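Local coordinates for molybdenum-binding-protein (Azotobacter vinelandii, PDB 1H9M), which binds molybdate in the cytoplasm, apparently cooperatively, and probably serves molybdenum homeostasis by storing or buffering the oxyanion, at the interface of chains A and B. Residues are numbered along the deposited sequence; one frame, centred on the assembly and turned at random. Chains: chain A/B, Molybdenum-binding-protein.

Contact 1: the interface of chains A and B. Residues chain A 5-8, 61, 63, 66, 140; chain B 65-70, 113-114, 118, 122.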
loop_
_atom_site.group_PDB
_atom_site.type_symbol
_atom_site.label_atom_id
_atom_site.label_comp_id
_atom_site.label_asym_id
_atom_site.label_seq_id
_atom_site.Cartn_x
_atom_site.Cartn_y
_atom_site.Cartn_z
ATOM N N LYS A 5 17.566 -10.749 -2.560
ATOM C CA LYS A 5 16.708 -11.792 -1.986
ATOM C C LYS A 5 15.696 -10.977 -1.165
ATOM O O LYS A 5 15.950 -10.649 -0.016
ATOM C CB LYS A 5 17.489 -12.784 -1.126
ATOM C CG LYS A 5 18.438 -13.632 -1.970
ATOM C CD LYS A 5 18.831 -14.929 -1.257
ATOM C CE LYS A 5 19.717 -15.759 -2.185
ATOM N NZ LYS A 5 19.524 -17.236 -2.088
ATOM N N ILE A 6 14.595 -10.699 -1.859
ATOM C CA ILE A 6 13.546 -9.854 -1.236
ATOM C C ILE A 6 12.213 -10.508 -1.528
ATOM O O ILE A 6 12.075 -11.170 -2.525
ATOM C CB ILE A 6 13.662 -8.410 -1.748
ATOM C CG1 ILE A 6 12.797 -7.435 -0.905
ATOM C CG2 ILE A 6 13.377 -8.301 -3.238
ATOM C CD1 ILE A 6 13.165 -5.962 -1.148
ATOM N N SER A 7 11.209 -10.311 -0.664
ATOM C CA SER A 7 9.957 -11.051 -0.809
ATOM C C SER A 7 9.176 -10.495 -2.004
ATOM O O SER A 7 8.555 -11.311 -2.703
ATOM C CB SER A 7 9.139 -11.000 0.489
ATOM O OG SER A 7 8.798 -9.606 0.707
ATOM N N ALA A 8 9.322 -9.181 -2.263
ATOM C CA ALA A 8 8.514 -8.659 -3.384
ATOM C C ALA A 8 8.706 -9.543 -4.616
ATOM O O ALA A 8 9.813 -9.695 -5.146
ATOM C CB ALA A 8 8.866 -7.247 -3.779
ATOM N N VAL A 61 10.706 -2.010 -7.261
ATOM C CA VAL A 61 10.293 -3.144 -6.451
ATOM C C VAL A 61 8.808 -2.967 -6.062
ATOM O O VAL A 61 8.518 -1.924 -5.475
ATOM C CB VAL A 61 11.147 -3.153 -5.164
ATOM C CG1 VAL A 61 10.762 -4.307 -4.265
ATOM C CG2 VAL A 61 12.620 -3.262 -5.654
ATOM N N LYS A 63 5.462 -5.105 -4.279
ATOM C CA LYS A 63 4.902 -6.310 -3.759
ATOM C C LYS A 63 3.591 -6.714 -4.486
ATOM O O LYS A 63 2.882 -5.791 -4.867
ATOM C CB LYS A 63 4.542 -6.141 -2.271
ATOM C CG LYS A 63 5.631 -6.477 -1.275
ATOM C CD LYS A 63 5.167 -6.053 0.135
ATOM C CE LYS A 63 3.918 -6.798 0.380
ATOM N NZ LYS A 63 4.101 -8.088 1.119
ATOM N N TRP A 66 0.204 -5.013 -3.959
ATOM C CA TRP A 66 0.090 -3.674 -4.368
ATOM C C TRP A 66 -0.305 -3.528 -5.874
ATOM O O TRP A 66 -0.594 -2.440 -6.328
ATOM C CB TRP A 66 1.442 -3.014 -4.133
ATOM C CG TRP A 66 2.011 -3.164 -2.727
ATOM C CD1 TRP A 66 1.442 -3.736 -1.593
ATOM C CD2 TRP A 66 3.295 -2.693 -2.306
ATOM N NE1 TRP A 66 2.314 -3.654 -0.516
ATOM C CE2 TRP A 66 3.473 -2.988 -0.936
ATOM C CE3 TRP A 66 4.339 -2.112 -3.024
ATOM C CZ2 TRP A 66 4.676 -2.695 -0.275
ATOM C CZ3 TRP A 66 5.482 -1.790 -2.338
ATOM C CH2 TRP A 66 5.688 -2.073 -0.956
ATOM N N ILE A 140 8.858 0.956 -4.773
ATOM C CA ILE A 140 10.130 1.226 -4.071
ATOM C C ILE A 140 11.217 1.213 -5.139
ATOM O O ILE A 140 11.182 0.479 -6.117
ATOM C CB ILE A 140 10.328 0.116 -3.040
ATOM C CG1 ILE A 140 9.381 0.351 -1.856
ATOM C CG2 ILE A 140 11.807 0.122 -2.584
ATOM C CD1 ILE A 140 9.284 -0.938 -0.972
ATOM N N PRO B 65 0.486 -6.927 5.045
ATOM C CA PRO B 65 0.795 -6.889 3.626
ATOM C C PRO B 65 1.545 -5.708 3.132
ATOM O O PRO B 65 2.007 -5.679 1.938
ATOM C CB PRO B 65 -0.558 -7.007 2.870
ATOM C CG PRO B 65 -1.495 -6.574 3.928
ATOM C CD PRO B 65 -1.002 -6.943 5.310
ATOM N N TRP B 66 1.870 -4.679 3.931
ATOM C CA TRP B 66 2.669 -3.589 3.547
ATOM C C TRP B 66 4.178 -3.780 3.913
ATOM O O TRP B 66 5.010 -2.996 3.503
ATOM C CB TRP B 66 2.127 -2.358 4.261
ATOM C CG TRP B 66 0.636 -2.099 4.084
ATOM C CD1 TRP B 66 -0.296 -2.765 3.293
ATOM C CD2 TRP B 66 -0.097 -1.050 4.724
ATOM N NE1 TRP B 66 -1.552 -2.191 3.430
ATOM C CE2 TRP B 66 -1.446 -1.103 4.308
ATOM C CE3 TRP B 66 0.287 -0.118 5.687
ATOM C CZ2 TRP B 66 -2.409 -0.227 4.832
ATOM C CZ3 TRP B 66 -0.665 0.759 6.140
ATOM C CH2 TRP B 66 -2.032 0.730 5.736
ATOM N N VAL B 67 4.483 -4.914 4.551
ATOM C CA VAL B 67 5.909 -5.121 4.962
ATOM C C VAL B 67 6.615 -6.085 4.047
ATOM O O VAL B 67 6.079 -7.214 3.874
ATOM C CB VAL B 67 5.887 -5.679 6.431
ATOM C CG1 VAL B 67 7.326 -5.904 6.881
ATOM C CG2 VAL B 67 5.129 -4.728 7.377
ATOM N N LEU B 68 7.714 -5.625 3.449
ATOM C CA LEU B 68 8.455 -6.595 2.628
ATOM C C LEU B 68 9.502 -7.278 3.575
ATOM O O LEU B 68 9.816 -6.703 4.596
ATOM C CB LEU B 68 9.261 -5.846 1.607
ATOM C CG LEU B 68 8.422 -5.183 0.498
ATOM C CD1 LEU B 68 7.655 -3.977 1.007
ATOM C CD2 LEU B 68 9.437 -4.684 -0.542
ATOM N N LEU B 69 9.937 -8.459 3.150
ATOM C CA LEU B 69 11.038 -9.098 3.897
ATOM C C LEU B 69 12.283 -9.217 3.025
ATOM O O LEU B 69 12.142 -9.509 1.841
ATOM C CB LEU B 69 10.681 -10.494 4.416
ATOM C CG LEU B 69 9.571 -10.454 5.502
ATOM C CD1 LEU B 69 9.164 -11.938 5.770
ATOM C CD2 LEU B 69 10.016 -9.823 6.785
ATOM N N MET B 70 13.462 -8.960 3.595
ATOM C CA MET B 70 14.638 -9.092 2.724
ATOM C C MET B 70 15.714 -9.919 3.471
ATOM O O MET B 70 15.823 -9.674 4.660
ATOM C CB MET B 70 15.118 -7.715 2.278
ATOM C CG MET B 70 16.460 -7.666 1.533
ATOM S SD MET B 70 16.774 -5.935 1.052
ATOM C CE MET B 70 17.000 -5.174 2.578
ATOM N N MET B 113 3.052 -10.185 5.741
ATOM C CA MET B 113 2.316 -11.173 4.958
ATOM C C MET B 113 3.036 -11.294 3.608
ATOM O O MET B 113 3.078 -10.253 2.970
ATOM C CB MET B 113 0.846 -10.830 4.802
ATOM C CG MET B 113 -0.022 -11.868 4.065
ATOM S SD MET B 113 -0.261 -13.337 5.052
ATOM C CE MET B 113 -1.345 -12.797 6.350
ATOM N N VAL B 114 3.618 -12.424 3.267
ATOM C CA VAL B 114 4.267 -12.564 1.961
ATOM C C VAL B 114 3.749 -13.846 1.258
ATOM O O VAL B 114 2.956 -14.612 1.852
ATOM C CB VAL B 114 5.795 -12.678 2.116
ATOM C CG1 VAL B 114 6.485 -11.494 2.777
ATOM C CG2 VAL B 114 6.098 -13.910 2.975
ATOM N N ALA B 118 7.780 -16.675 -1.653
ATOM C CA ALA B 118 8.835 -15.875 -1.067
ATOM C C ALA B 118 9.472 -16.594 0.123
ATOM O O ALA B 118 10.674 -16.463 0.380
ATOM C CB ALA B 118 8.282 -14.481 -0.664
ATOM N N LEU B 122 13.477 -17.194 0.040
ATOM C CA LEU B 122 14.381 -16.504 0.940
ATOM C C LEU B 122 14.936 -17.490 1.991
ATOM O O LEU B 122 15.650 -17.005 2.856
ATOM C CB LEU B 122 13.744 -15.292 1.623
ATOM C CG LEU B 122 13.199 -14.152 0.743
ATOM C CD1 LEU B 122 12.786 -12.973 1.631
ATOM C CD2 LEU B 122 14.198 -13.690 -0.295
#

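Contact 2: the interface of chains A and B. Residues chain A 92-94, 97-99, 113; chain B 95-97, 115.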
loop_
_atom_site.group_PDB
_atom_site.type_symbol
_atom_site.label_atom_id
_atom_site.label_comp_id
_atom_site.label_asym_id
_atom_site.label_seq_id
_atom_site.Cartn_x
_atom_site.Cartn_y
_atom_site.Cartn_z
ATOM N N GLU A 92 -2.153 -19.142 -9.465
ATOM C CA GLU A 92 -2.074 -20.105 -8.362
ATOM C C GLU A 92 -3.178 -19.728 -7.370
ATOM O O GLU A 92 -3.036 -18.654 -6.770
ATOM C CB GLU A 92 -0.721 -20.142 -7.705
ATOM C CG GLU A 92 -0.741 -21.305 -6.706
ATOM C CD GLU A 92 0.575 -21.480 -5.991
ATOM O OE1 GLU A 92 1.503 -20.675 -6.207
ATOM O OE2 GLU A 92 0.650 -22.444 -5.206
ATOM N N THR A 93 -4.196 -20.575 -7.216
ATOM C CA THR A 93 -5.297 -20.219 -6.334
ATOM C C THR A 93 -5.079 -20.721 -4.922
ATOM O O THR A 93 -4.462 -21.783 -4.728
ATOM C CB THR A 93 -6.631 -20.684 -6.926
ATOM O OG1 THR A 93 -6.820 -20.020 -8.183
ATOM C CG2 THR A 93 -7.827 -20.332 -6.070
ATOM N N GLY A 94 -5.387 -19.879 -3.931
ATOM C CA GLY A 94 -5.233 -20.275 -2.531
ATOM C C GLY A 94 -6.675 -20.490 -2.026
ATOM O O GLY A 94 -7.458 -21.171 -2.706
ATOM N N ASN A 97 -7.386 -15.864 -1.576
ATOM C CA ASN A 97 -6.592 -15.075 -2.537
ATOM C C ASN A 97 -5.962 -15.975 -3.605
ATOM O O ASN A 97 -6.039 -17.236 -3.541
ATOM C CB ASN A 97 -5.400 -14.477 -1.754
ATOM C CG ASN A 97 -5.961 -13.291 -0.935
ATOM O OD1 ASN A 97 -6.614 -12.365 -1.455
ATOM N ND2 ASN A 97 -5.709 -13.339 0.363
ATOM N N ALA A 98 -5.509 -15.362 -4.698
ATOM C CA ALA A 98 -4.887 -16.054 -5.790
ATOM C C ALA A 98 -3.722 -15.229 -6.357
ATOM O O ALA A 98 -3.854 -14.006 -6.410
ATOM C CB ALA A 98 -5.826 -16.247 -7.006
ATOM N N GLU A 99 -2.628 -15.877 -6.729
ATOM C CA GLU A 99 -1.450 -15.162 -7.234
ATOM C C GLU A 99 -1.504 -15.251 -8.753
ATOM O O GLU A 99 -1.560 -16.366 -9.310
ATOM C CB GLU A 99 -0.170 -15.804 -6.678
ATOM C CG GLU A 99 1.153 -15.187 -7.082
ATOM C CD GLU A 99 2.345 -15.819 -6.357
ATOM O OE1 GLU A 99 2.144 -16.843 -5.669
ATOM O OE2 GLU A 99 3.490 -15.339 -6.438
ATOM N N MET A 113 -1.387 -10.179 -6.363
ATOM C CA MET A 113 -2.176 -10.979 -5.432
ATOM C C MET A 113 -3.586 -10.375 -5.412
ATOM O O MET A 113 -3.625 -9.211 -5.045
ATOM C CB MET A 113 -1.560 -11.057 -4.047
ATOM C CG MET A 113 -2.283 -11.959 -3.028
ATOM S SD MET A 113 -2.089 -13.687 -3.433
ATOM C CE MET A 113 -0.381 -14.011 -3.072
ATOM N N ALA B 95 -2.466 -20.947 2.251
ATOM C CA ALA B 95 -2.521 -21.642 0.967
ATOM C C ALA B 95 -1.543 -21.056 -0.069
ATOM O O ALA B 95 -0.680 -21.727 -0.649
ATOM C CB ALA B 95 -3.931 -21.446 0.427
ATOM N N VAL B 96 -1.704 -19.735 -0.285
ATOM C CA VAL B 96 -0.839 -18.968 -1.186
ATOM C C VAL B 96 -0.031 -17.890 -0.456
ATOM O O VAL B 96 0.980 -17.421 -1.008
ATOM C CB VAL B 96 -1.498 -18.361 -2.450
ATOM C CG1 VAL B 96 -2.042 -19.613 -3.239
ATOM C CG2 VAL B 96 -2.607 -17.400 -2.106
ATOM N N ASN B 97 -0.430 -17.548 0.752
ATOM C CA ASN B 97 0.326 -16.571 1.559
ATOM C C ASN B 97 0.738 -17.168 2.909
ATOM O O ASN B 97 0.338 -18.308 3.281
ATOM C CB ASN B 97 -0.647 -15.420 1.903
ATOM C CG ASN B 97 -0.786 -14.562 0.624
ATOM O OD1 ASN B 97 0.200 -14.096 0.017
ATOM N ND2 ASN B 97 -2.027 -14.370 0.211
ATOM N N THR B 115 3.976 -13.949 -0.041
ATOM C CA THR B 115 3.553 -15.178 -0.733
ATOM C C THR B 115 4.351 -16.308 -0.103
ATOM O O THR B 115 5.537 -16.268 0.325
ATOM C CB THR B 115 3.843 -15.097 -2.249
ATOM O OG1 THR B 115 5.286 -14.863 -2.358
ATOM C CG2 THR B 115 3.117 -13.985 -2.957
HETATM O O HOH W 1 2.450 -18.789 -3.086
#

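Contact 1: the interface of chains A and B
A short antiparallel strand pairing, flanked by a small hydrophobic core, joins two copies of ModG within the deposited trimer. The protein is built from two TOBE (Mop) domains, and this contact joins the N-terminal strand 5-6 of chain A, together with A:Lys63, A:Trp66 and A:Ile140, to strand 68-70 of chain B and its neighbours. A:Ile6 and B:Met70 form the bridge. One residue on, A:Ser7 grips B:Leu69 twice: its backbone N meets B:Leu69 O at 2.8 Å, nearly along the C=O axis, and its hydroxyl OG receives B:Leu69 N at 2.9 Å in an almost straight bond (175° at H). The hydroxyl is held there with OG between its own backbone N and carbonyl carbon, the crowded position (chi1 63°). CB of the same serine rests on B:Val114 CG1 and B:Ala118 CB. B:Leu68 pushes its branched end into chain A. B:Leu68 CD2 meets A:Ile140 CD1 tip to tip at 3.8 Å and lies near A:Val61, while B:Leu68 CD1 touches A:Trp66 CH2 at 3.4 Å, the two side chains crossing at about a right angle. A:Lys63 runs antiparallel past the leucine; its CB lies over the centre of the A:Trp66 indole, 3.5 Å above the plane, and the chain then bends to bring NZ weakly to B:Met113 O. Indole NE1 of A:Trp66 donates to B:Pro65 O (3.2 Å, 153° at H), approaching from above the carbonyl plane. A leucine in place of A:Trp66 would lose this N-H bond and the flat face under A:Lys63, and would probably loosen the seating of both the lysine and B:Leu68.

Contact 2: the interface of chains A and B
Loop-to-strand packing, almost wholly apolar and bridged by water, brings the second TOBE (Mop) domains of two ModG subunits together and probably helps hold the deposited trimer together around residues that line molybdate pockets. B:Val96 is the inserted side chain. B:Val96 CG1, anti to the carbonyl carbon, presses on the backbone of A:Gly94, 3.3 Å from A:Gly94 CA, and B:Ala95 CB meets the same CA at 3.4 Å. With no side chain on the glycine, both residues can approach its main chain this closely. The other valine branch, CG2, faces A:Asn97 O and the sulfur of A:Met113. This methionine leaves its strand with CG anti to the backbone N (chi1 -176°), then bends at both following torsions (71° each), so that its end meets the amide tip of B:Asn97. A:Met113 SD lies 3.7 Å from B:Asn97 ND2, and the terminal methyl A:Met113 CE also packs tightly on B:Thr115 CG2 at 3.5 Å. The two asparagines, A:Asn97 and B:Asn97, cross at about a right angle with their amide planes 73° apart, and no direct polar bond crosses here. The extended A:Glu99 instead passes its carboxylate across the B:Thr115 methyl, where A:Glu99 CD stands 3.9 Å from B:Thr115 CG2. A water links A:Glu99 OE1, at 3.2 Å, to B:Val96 O, at 2.9 Å, giving the acid and the B:Val96 carbonyl an indirect polar connection.

The centres of contact 1 and contact 2 lie about 14 Å apart on the same A–B interface. Strand 109-115 connects them: in chain B it supplies B:Met113 and B:Val114 to contact 1 and B:Thr115 to contact 2, while in chain A its A:Met113 serves contact 2. One methionine position thus offers a backbone carbonyl in one setting and a side chain in the other. Since residues 94-97, 113-115 and 118 line molybdate pockets, both contacts draw on ligand-binding segments, and subunit packing and anion binding may therefore be coupled, in keeping with the cooperative mechanism proposed for ModG.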